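Local structure of CaaX farnesyltransferase beta subunit Ram1 (Aspergillus fumigatus, 4L9P) at residues Y314-C317 and A318-L322; H370-G373 and N374-L378. The protein probably transfers, as the zinc-binding beta subunit of a heterodimer, a farnesyl group from farnesyl diphosphate to the cysteine of C-terminal CaaX motifs in target proteins. All coordinates share one frame; numbering follows the deposited sequence.

Interaction 1 (Y314-C317 and A318-L322); sequences YAFC and ALACL. With FII ([(3,7,11-trimethyl-dodeca-2,6,10-trienyloxycarbamoyl)-methyl]-phosphonic acid), chain Q.
F316 and A320, one turn apart on helix 312-323, make the side-chain contact between 314-317 and 318-322. The methyl of A320 lies over one face of the F316 ring, 4.1 Å from CB to the ring centroid, a CH-pi contact displaced toward the rim; the nearest ring atom is CZ, at 3.8 Å from A320 CB. F316 has CG anti to its backbone N (chi1 175°), which leans the ring toward the C-terminal end of the helix, where A320 CB meets its face.

The backbone supplies the polar part. Four successive i to i+4 hydrogen bonds run from the N-H of A318, L319, A320 and C321 to the carbonyls of Y314, A315, F316 and C317. The bond from A320 N to F316 O is 2.8 Å long and fairly straight, so the residues in the CH-pi contact are also tied through the main chain. L319 rests its CB and CG against the carbonyl oxygen of A315, each 3.3 Å from A315 O.

Two side chains reach the isoprenoid analogue FII. C317 SG stands 3.5 Å from FII C10, near the far end of the isoprenoid tail. Y314 brings its phenol end against the isoprene unit nearest the head group, OH to FII C24 3.5 Å, with the ring turned obliquely to it. That hydroxyl is hydrogen-bonded to Y123 of the alpha subunit Ram2, which ties this part of the pocket wall to the alpha subunit.

Every residue of the contact is buried. Helix 251-263 packs against Y314, C317 and A320, with Y255 meeting the F316 ring edge-to-face; L319 leans on helix 375-384, and C321 and L322 on helix 288-293.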
ATOM      1  N   TYR B 314      -1.266   1.435   1.029  1.00  4.35           N
ATOM      2  CA  TYR B 314      -1.948   1.341   2.328  1.00  3.79           C
ATOM      3  C   TYR B 314      -3.440   1.592   2.170  1.00  4.53           C
ATOM      4  O   TYR B 314      -4.247   1.025   2.937  1.00  5.42           O
ATOM      5  CB  TYR B 314      -1.321   2.333   3.290  1.00  3.49           C
ATOM      6  CG  TYR B 314       0.130   1.980   3.596  1.00  4.60           C
ATOM      7  CD1 TYR B 314       0.465   0.690   4.040  1.00  6.43           C
ATOM      8  CD2 TYR B 314       1.150   2.945   3.619  1.00  4.72           C
ATOM      9  CE1 TYR B 314       1.784   0.372   4.436  1.00  5.51           C
ATOM     10  CE2 TYR B 314       2.449   2.614   4.003  1.00  5.17           C
ATOM     11  CZ  TYR B 314       2.770   1.361   4.405  1.00  6.09           C
ATOM     12  OH  TYR B 314       4.057   1.102   4.829  1.00  9.36           O
ATOM     13  N   ALA B 315      -3.862   2.373   1.167  1.00  3.61           N
ATOM     14  CA  ALA B 315      -5.320   2.477   0.875  1.00  3.83           C
ATOM     15  C   ALA B 315      -5.881   1.120   0.490  1.00  2.48           C
ATOM     16  O   ALA B 315      -6.985   0.745   0.954  1.00  4.11           O
ATOM     17  CB  ALA B 315      -5.554   3.487  -0.228  1.00  5.00           C
ATOM     18  N   PHE B 316      -5.142   0.376  -0.357  1.00  2.88           N
ATOM     19  CA  PHE B 316      -5.625  -0.953  -0.686  1.00  2.54           C
ATOM     20  C   PHE B 316      -5.781  -1.798   0.588  1.00  2.32           C
ATOM     21  O   PHE B 316      -6.826  -2.473   0.821  1.00  4.17           O
ATOM     22  CB  PHE B 316      -4.719  -1.707  -1.668  1.00  3.28           C
ATOM     23  CG  PHE B 316      -5.186  -3.131  -1.890  1.00  3.66           C
ATOM     24  CD1 PHE B 316      -6.296  -3.379  -2.716  1.00  4.84           C
ATOM     25  CD2 PHE B 316      -4.604  -4.182  -1.171  1.00  3.92           C
ATOM     26  CE1 PHE B 316      -6.813  -4.659  -2.849  1.00  5.16           C
ATOM     27  CE2 PHE B 316      -5.098  -5.506  -1.327  1.00  4.61           C
ATOM     28  CZ  PHE B 316      -6.227  -5.739  -2.154  1.00  4.93           C
ATOM     29  N   CYS B 317      -4.715  -1.855   1.387  1.00  3.27           N
ATOM     30  CA  CYS B 317      -4.808  -2.704   2.595  1.00  4.41           C
ATOM     31  C   CYS B 317      -6.004  -2.328   3.478  1.00  3.99           C
ATOM     32  O   CYS B 317      -6.710  -3.201   3.995  1.00  4.27           O
ATOM     33  CB  CYS B 317      -3.519  -2.516   3.430  1.00  5.04           C
ATOM     34  SG  CYS B 317      -2.044  -3.280   2.678  1.00  6.87           S
ATOM     35  N   ALA B 318      -6.198  -1.030   3.704  1.00  3.44           N
ATOM     36  CA  ALA B 318      -7.284  -0.574   4.571  1.00  3.13           C
ATOM     37  C   ALA B 318      -8.665  -0.851   3.973  1.00  4.26           C
ATOM     38  O   ALA B 318      -9.551  -1.303   4.693  1.00  5.10           O
ATOM     39  CB  ALA B 318      -7.145   0.934   4.895  1.00  4.52           C
ATOM     40  N   LEU B 319      -8.845  -0.542   2.685  1.00  3.48           N
ATOM     41  CA  LEU B 319     -10.178  -0.721   2.083  1.00  3.84           C
ATOM     42  C   LEU B 319     -10.489  -2.210   1.956  1.00  3.91           C
ATOM     43  O   LEU B 319     -11.629  -2.622   2.223  1.00  5.16           O
ATOM     44  CB  LEU B 319     -10.216  -0.086   0.698  1.00  4.42           C
ATOM     45  CG  LEU B 319     -10.177   1.460   0.742  1.00  6.40           C
ATOM     46  CD1 LEU B 319      -9.898   2.029  -0.658  1.00  7.31           C
ATOM     47  CD2 LEU B 319     -11.503   2.009   1.360  1.00  9.26           C
ATOM     48  N   ALA B 320      -9.499  -3.032   1.576  1.00  4.12           N
ATOM     49  CA  ALA B 320      -9.745  -4.462   1.476  1.00  4.02           C
ATOM     50  C   ALA B 320     -10.049  -5.010   2.877  1.00  4.82           C
ATOM     51  O   ALA B 320     -10.948  -5.836   3.048  1.00  5.52           O
ATOM     52  CB  ALA B 320      -8.503  -5.195   0.867  1.00  4.57           C
ATOM     53  N   CYS B 321      -9.302  -4.561   3.904  1.00  5.33           N
ATOM     54  CA  CYS B 321      -9.594  -5.025   5.264  1.00  6.22           C
ATOM     55  C   CYS B 321     -11.012  -4.602   5.681  1.00  5.51           C
ATOM     56  O   CYS B 321     -11.727  -5.416   6.293  1.00  6.37           O
ATOM     57  CB  CYS B 321      -8.533  -4.430   6.229  1.00  6.95           C
ATOM     58  SG  CYS B 321      -8.587  -5.246   7.831  1.00  9.02           S
ATOM     59  N   LEU B 322     -11.437  -3.362   5.360  1.00  5.89           N
ATOM     60  CA  LEU B 322     -12.821  -2.936   5.721  1.00  5.91           C
ATOM     61  C   LEU B 322     -13.847  -3.851   5.059  1.00  6.25           C
ATOM     62  O   LEU B 322     -14.847  -4.212   5.694  1.00  7.94           O
ATOM     63  CB  LEU B 322     -13.102  -1.490   5.278  1.00  6.49           C
ATOM     64  CG  LEU B 322     -12.450  -0.446   6.183  1.00  6.48           C
ATOM     65  CD1 LEU B 322     -12.699   0.918   5.545  1.00  7.29           C
ATOM     66  CD2 LEU B 322     -12.978  -0.442   7.624  1.00  6.82           C
TER
HETATM   67  C1  FII Q 608       0.023  -6.624   1.593  1.00 11.11           C
HETATM   68  C2  FII Q 608       1.225  -5.718   1.581  1.00 10.84           C
HETATM   69  C6  FII Q 608       2.406  -6.223   2.296  1.00 12.73           C
HETATM   70  C10 FII Q 608       1.018  -4.302   1.230  1.00 10.00           C
HETATM   71  C11 FII Q 608       2.124  -3.247   1.264  1.00  9.72           C
HETATM   72  C12 FII Q 608       2.625  -3.056  -0.198  1.00  8.89           C
HETATM   73  C15 FII Q 608       3.387  -1.773  -0.514  1.00 10.93           C
HETATM   74  C18 FII Q 608       3.902  -1.537  -1.928  1.00 11.22           C
HETATM   75  C22 FII Q 608       3.961  -1.058   0.668  1.00 14.30           C
HETATM   76  C23 FII Q 608       4.378   0.378   0.394  1.00 17.67           C
HETATM   77  C24 FII Q 608       5.167   0.949   1.510  1.00 15.94           C
HETATM   78  C27 FII Q 608       5.931   2.151   1.055  1.00 12.41           C
HETATM   79  C30 FII Q 608       5.193   3.471   1.197  1.00 12.96           C
HETATM   80  C34 FII Q 608       7.403   2.033   1.179  1.00 12.41           C
HETATM   81  C35 FII Q 608       8.331   3.222   1.040  1.00 13.03           C
HETATM   82  O36 FII Q 608       9.141   3.101  -0.116  1.00 11.83           O
HETATM   83  N42 FII Q 608       8.472   2.933  -1.298  1.00 10.47           N
HETATM   84  C43 FII Q 608       8.387   4.121  -2.038  1.00  7.89           C
HETATM   85  O44 FII Q 608       8.813   5.225  -1.666  1.00  8.17           O
HETATM   86  C45 FII Q 608       7.721   3.926  -3.393  1.00  5.97           C
HETATM   87  P46 FII Q 608       6.742   5.406  -3.976  1.00  4.74           P
HETATM   88  O49 FII Q 608       5.916   5.828  -2.820  1.00  5.05           O
HETATM   89  O50 FII Q 608       7.708   6.426  -4.493  1.00  7.34           O
HETATM   90  O51 FII Q 608       5.898   4.793  -5.113  1.00  5.07           O

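Interaction 2 (H370-G373 and N374-L378). With FII ([(3,7,11-trimethyl-dodeca-2,6,10-trienyloxycarbamoyl)-methyl]-phosphonic acid), chain Q.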
ATOM      1  N   HIS B 370      -2.152  -2.974  -9.335  1.00  3.25           N
ATOM      2  CA  HIS B 370      -2.890  -3.656  -8.304  1.00  3.85           C
ATOM      3  C   HIS B 370      -3.240  -2.775  -7.129  1.00  3.31           C
ATOM      4  O   HIS B 370      -4.435  -2.590  -6.793  1.00  4.19           O
ATOM      5  CB  HIS B 370      -2.143  -4.862  -7.794  1.00  4.37           C
ATOM      6  CG  HIS B 370      -2.743  -5.379  -6.530  1.00  4.29           C
ATOM      7  ND1 HIS B 370      -4.045  -5.862  -6.477  1.00  5.38           N
ATOM      8  CD2 HIS B 370      -2.258  -5.419  -5.248  1.00  4.60           C
ATOM      9  CE1 HIS B 370      -4.332  -6.171  -5.209  1.00  6.38           C
ATOM     10  NE2 HIS B 370      -3.271  -5.909  -4.443  1.00  6.76           N
ATOM     11  N   TRP B 371      -2.247  -2.134  -6.488  1.00  3.14           N
ATOM     12  CA  TRP B 371      -2.595  -1.517  -5.174  1.00  3.55           C
ATOM     13  C   TRP B 371      -3.631  -0.416  -5.349  1.00  4.43           C
ATOM     14  O   TRP B 371      -4.545  -0.309  -4.524  1.00  6.12           O
ATOM     15  CB  TRP B 371      -1.340  -0.938  -4.489  1.00  3.57           C
ATOM     16  CG  TRP B 371      -0.264  -1.985  -4.252  1.00  3.42           C
ATOM     17  CD1 TRP B 371       0.977  -2.048  -4.839  1.00  4.06           C
ATOM     18  CD2 TRP B 371      -0.366  -3.131  -3.413  1.00  3.47           C
ATOM     19  NE1 TRP B 371       1.657  -3.166  -4.421  1.00  4.60           N
ATOM     20  CE2 TRP B 371       0.862  -3.862  -3.542  1.00  4.09           C
ATOM     21  CE3 TRP B 371      -1.346  -3.602  -2.552  1.00  4.37           C
ATOM     22  CZ2 TRP B 371       1.087  -5.078  -2.876  1.00  5.79           C
ATOM     23  CZ3 TRP B 371      -1.131  -4.804  -1.899  1.00  6.10           C
ATOM     24  CH2 TRP B 371       0.099  -5.516  -2.046  1.00  6.06           C
ATOM     25  N   VAL B 372      -3.471   0.451  -6.372  1.00  3.09           N
ATOM     26  CA  VAL B 372      -4.484   1.460  -6.645  1.00  3.66           C
ATOM     27  C   VAL B 372      -5.620   0.837  -7.477  1.00  3.83           C
ATOM     28  O   VAL B 372      -6.792   1.062  -7.168  1.00  4.97           O
ATOM     29  CB  VAL B 372      -3.854   2.679  -7.356  1.00  3.80           C
ATOM     30  CG1 VAL B 372      -4.915   3.640  -7.840  1.00  4.81           C
ATOM     31  CG2 VAL B 372      -2.878   3.391  -6.385  1.00  4.78           C
ATOM     32  N   GLY B 373      -5.289   0.053  -8.523  1.00  4.11           N
ATOM     33  CA  GLY B 373      -6.333  -0.448  -9.443  1.00  4.55           C
ATOM     34  C   GLY B 373      -7.409  -1.226  -8.693  1.00  4.27           C
ATOM     35  O   GLY B 373      -8.609  -1.056  -8.943  1.00  6.18           O
ATOM     36  N   ASN B 374      -7.008  -2.082  -7.748  1.00  4.62           N
ATOM     37  CA  ASN B 374      -7.976  -2.902  -7.039  1.00  4.69           C
ATOM     38  C   ASN B 374      -8.651  -2.184  -5.895  1.00  4.42           C
ATOM     39  O   ASN B 374      -9.600  -2.747  -5.290  1.00  7.21           O
ATOM     40  CB  ASN B 374      -7.369  -4.242  -6.605  1.00  6.13           C
ATOM     41  CG  ASN B 374      -7.523  -5.293  -7.710  1.00  8.60           C
ATOM     42  OD1 ASN B 374      -8.622  -5.376  -8.336  1.00 10.53           O
ATOM     43  ND2 ASN B 374      -6.512  -6.133  -7.917  1.00 10.48           N
ATOM     44  N   CYS B 375      -8.261  -0.919  -5.615  1.00  3.71           N
ATOM     45  CA  CYS B 375      -9.150  -0.108  -4.771  1.00  4.13           C
ATOM     46  C   CYS B 375     -10.452   0.195  -5.506  1.00  4.64           C
ATOM     47  O   CYS B 375     -11.510   0.396  -4.863  1.00  6.03           O
ATOM     48  CB  CYS B 375      -8.556   1.244  -4.392  1.00  5.05           C
ATOM     49  SG  CYS B 375      -7.205   1.088  -3.166  1.00  5.90           S
ATOM     50  N   TRP B 376     -10.412   0.252  -6.844  1.00  4.87           N
ATOM     51  CA  TRP B 376     -11.600   0.704  -7.577  1.00  4.68           C
ATOM     52  C   TRP B 376     -12.839  -0.205  -7.448  1.00  4.80           C
ATOM     53  O   TRP B 376     -13.940   0.307  -7.199  1.00  5.71           O
ATOM     54  CB  TRP B 376     -11.273   1.005  -9.056  1.00  5.02           C
ATOM     55  CG  TRP B 376     -10.539   2.335  -9.139  1.00  5.82           C
ATOM     56  CD1 TRP B 376      -9.193   2.563  -9.502  1.00  6.70           C
ATOM     57  CD2 TRP B 376     -11.086   3.637  -8.820  1.00  6.37           C
ATOM     58  NE1 TRP B 376      -8.918   3.929  -9.444  1.00  6.92           N
ATOM     59  CE2 TRP B 376     -10.039   4.604  -9.030  1.00  6.72           C
ATOM     60  CE3 TRP B 376     -12.343   4.079  -8.375  1.00  7.74           C
ATOM     61  CZ2 TRP B 376     -10.226   5.969  -8.827  1.00  8.05           C
ATOM     62  CZ3 TRP B 376     -12.521   5.467  -8.119  1.00  9.13           C
ATOM     63  CH2 TRP B 376     -11.466   6.381  -8.369  1.00  9.72           C
ATOM     64  N   PRO B 377     -12.686  -1.538  -7.594  1.00  5.23           N
ATOM     65  CA  PRO B 377     -13.897  -2.366  -7.390  1.00  5.77           C
ATOM     66  C   PRO B 377     -14.420  -2.235  -5.966  1.00  5.81           C
ATOM     67  O   PRO B 377     -15.653  -2.362  -5.779  1.00  6.78           O
ATOM     68  CB  PRO B 377     -13.407  -3.810  -7.639  1.00  7.31           C
ATOM     69  CG  PRO B 377     -12.077  -3.702  -8.332  1.00  9.25           C
ATOM     70  CD  PRO B 377     -11.528  -2.294  -8.112  1.00  7.22           C
ATOM     71  N   LEU B 378     -13.530  -2.011  -5.000  1.00  5.47           N
ATOM     72  CA  LEU B 378     -13.988  -1.896  -3.599  1.00  5.42           C
ATOM     73  C   LEU B 378     -14.771  -0.599  -3.434  1.00  5.82           C
ATOM     74  O   LEU B 378     -15.889  -0.595  -2.865  1.00  6.90           O
ATOM     75  CB  LEU B 378     -12.784  -1.892  -2.621  1.00  6.34           C
ATOM     76  CG  LEU B 378     -11.943  -3.162  -2.776  1.00  5.98           C
ATOM     77  CD1 LEU B 378     -10.716  -3.071  -1.788  1.00  8.16           C
ATOM     78  CD2 LEU B 378     -12.692  -4.476  -2.572  1.00  6.71           C
TER
HETATM   79  C1  FII Q 608       0.023  -6.624   1.593  1.00 11.11           C
HETATM   80  C2  FII Q 608       1.225  -5.718   1.581  1.00 10.84           C
HETATM   81  C6  FII Q 608       2.406  -6.223   2.296  1.00 12.73           C
HETATM   82  C10 FII Q 608       1.018  -4.302   1.230  1.00 10.00           C
HETATM   83  C11 FII Q 608       2.124  -3.247   1.264  1.00  9.72           C
HETATM   84  C12 FII Q 608       2.625  -3.056  -0.198  1.00  8.89           C
HETATM   85  C15 FII Q 608       3.387  -1.773  -0.514  1.00 10.93           C
HETATM   86  C18 FII Q 608       3.902  -1.537  -1.928  1.00 11.22           C
HETATM   87  C22 FII Q 608       3.961  -1.058   0.668  1.00 14.30           C
HETATM   88  C23 FII Q 608       4.378   0.378   0.394  1.00 17.67           C
HETATM   89  C24 FII Q 608       5.167   0.949   1.510  1.00 15.94           C
HETATM   90  C27 FII Q 608       5.931   2.151   1.055  1.00 12.41           C
HETATM   91  C30 FII Q 608       5.193   3.471   1.197  1.00 12.96           C
HETATM   92  C34 FII Q 608       7.403   2.033   1.179  1.00 12.41           C
HETATM   93  C35 FII Q 608       8.331   3.222   1.040  1.00 13.03           C
HETATM   94  O36 FII Q 608       9.141   3.101  -0.116  1.00 11.83           O
HETATM   95  N42 FII Q 608       8.472   2.933  -1.298  1.00 10.47           N
HETATM   96  C43 FII Q 608       8.387   4.121  -2.038  1.00  7.89           C
HETATM   97  O44 FII Q 608       8.813   5.225  -1.666  1.00  8.17           O
HETATM   98  C45 FII Q 608       7.721   3.926  -3.393  1.00  5.97           C
HETATM   99  P46 FII Q 608       6.742   5.406  -3.976  1.00  4.74           P
HETATM  100  O49 FII Q 608       5.916   5.828  -2.820  1.00  5.05           O
HETATM  101  O50 FII Q 608       7.708   6.426  -4.493  1.00  7.34           O
HETATM  102  O51 FII Q 608       5.898   4.793  -5.113  1.00  5.07           O
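H370 and N374 meet side chain to side chain across the break between helices 368-371 and 375-384. From CB, H370 turns CG anti to the backbone N (chi1 167°), which carries its ring along the chain toward N374. ND2 of N374 comes in at the ring edge and meets ND1, which accepts a hydrogen bond, 2.9 Å from N374 ND2 and practically straight at 178°. The donor lies in the imidazole plane and the acceptor in the amide plane, although the two planes are 68° apart. CE1 is next to the same amide, 3.5 Å from N374 ND2, while on the other side of the ring CD2 lies over the indole of W371, on the face turned away from FII. A main-chain bond, N374 N to H370 O at 2.8 Å, merely brings the residues together; the ND2-ND1 bond orients the imidazole. N374 OD1 is hydrogen-bonded to T443 OG1, which with the ND2 bond holds the amide at both ends.

Beyond N374 the turn tightens: C375 N bonds to V372 O at 2.9 Å and W376 N to G373 O at 3.1 Å, both i to i+3. P377 sets CD 3.3 Å from G373 O.

W371 therefore lies between H370 and the ligand: FII C12 is over its other face, and CH2 comes within 3.6 Å of FII C10. Its NE1 is hydrogen-bonded to Y432. An aromatic wall of this kind around the isoprenoid, close to the zinc ligands D365 and C367, is characteristic of the central cavity of the protein prenyltransferase alpha-alpha toroid.

Overall arrangement
Both contacts are buried within the alpha-alpha toroid, their centres about 9 Å apart, and neither is a surface feature. Interaction 1 belongs to the unbroken helix 312-323, whereas interaction 2 bridges two helices, 368-371 and 375-384, through a tight turn. Their chemistry differs accordingly: uninterrupted i to i+4 bonding and apolar contact in the first; one such bond, two i to i+3 bonds and a side-chain hydrogen bond in the second. They touch directly, F316 CB lying 3.2 Å from W371 O and F316 meeting H370 edge-to-face. Each also gives residues to the FII pocket, but interaction 2 is the nearer to the bound zinc and interaction 1 the one linked to the alpha subunit.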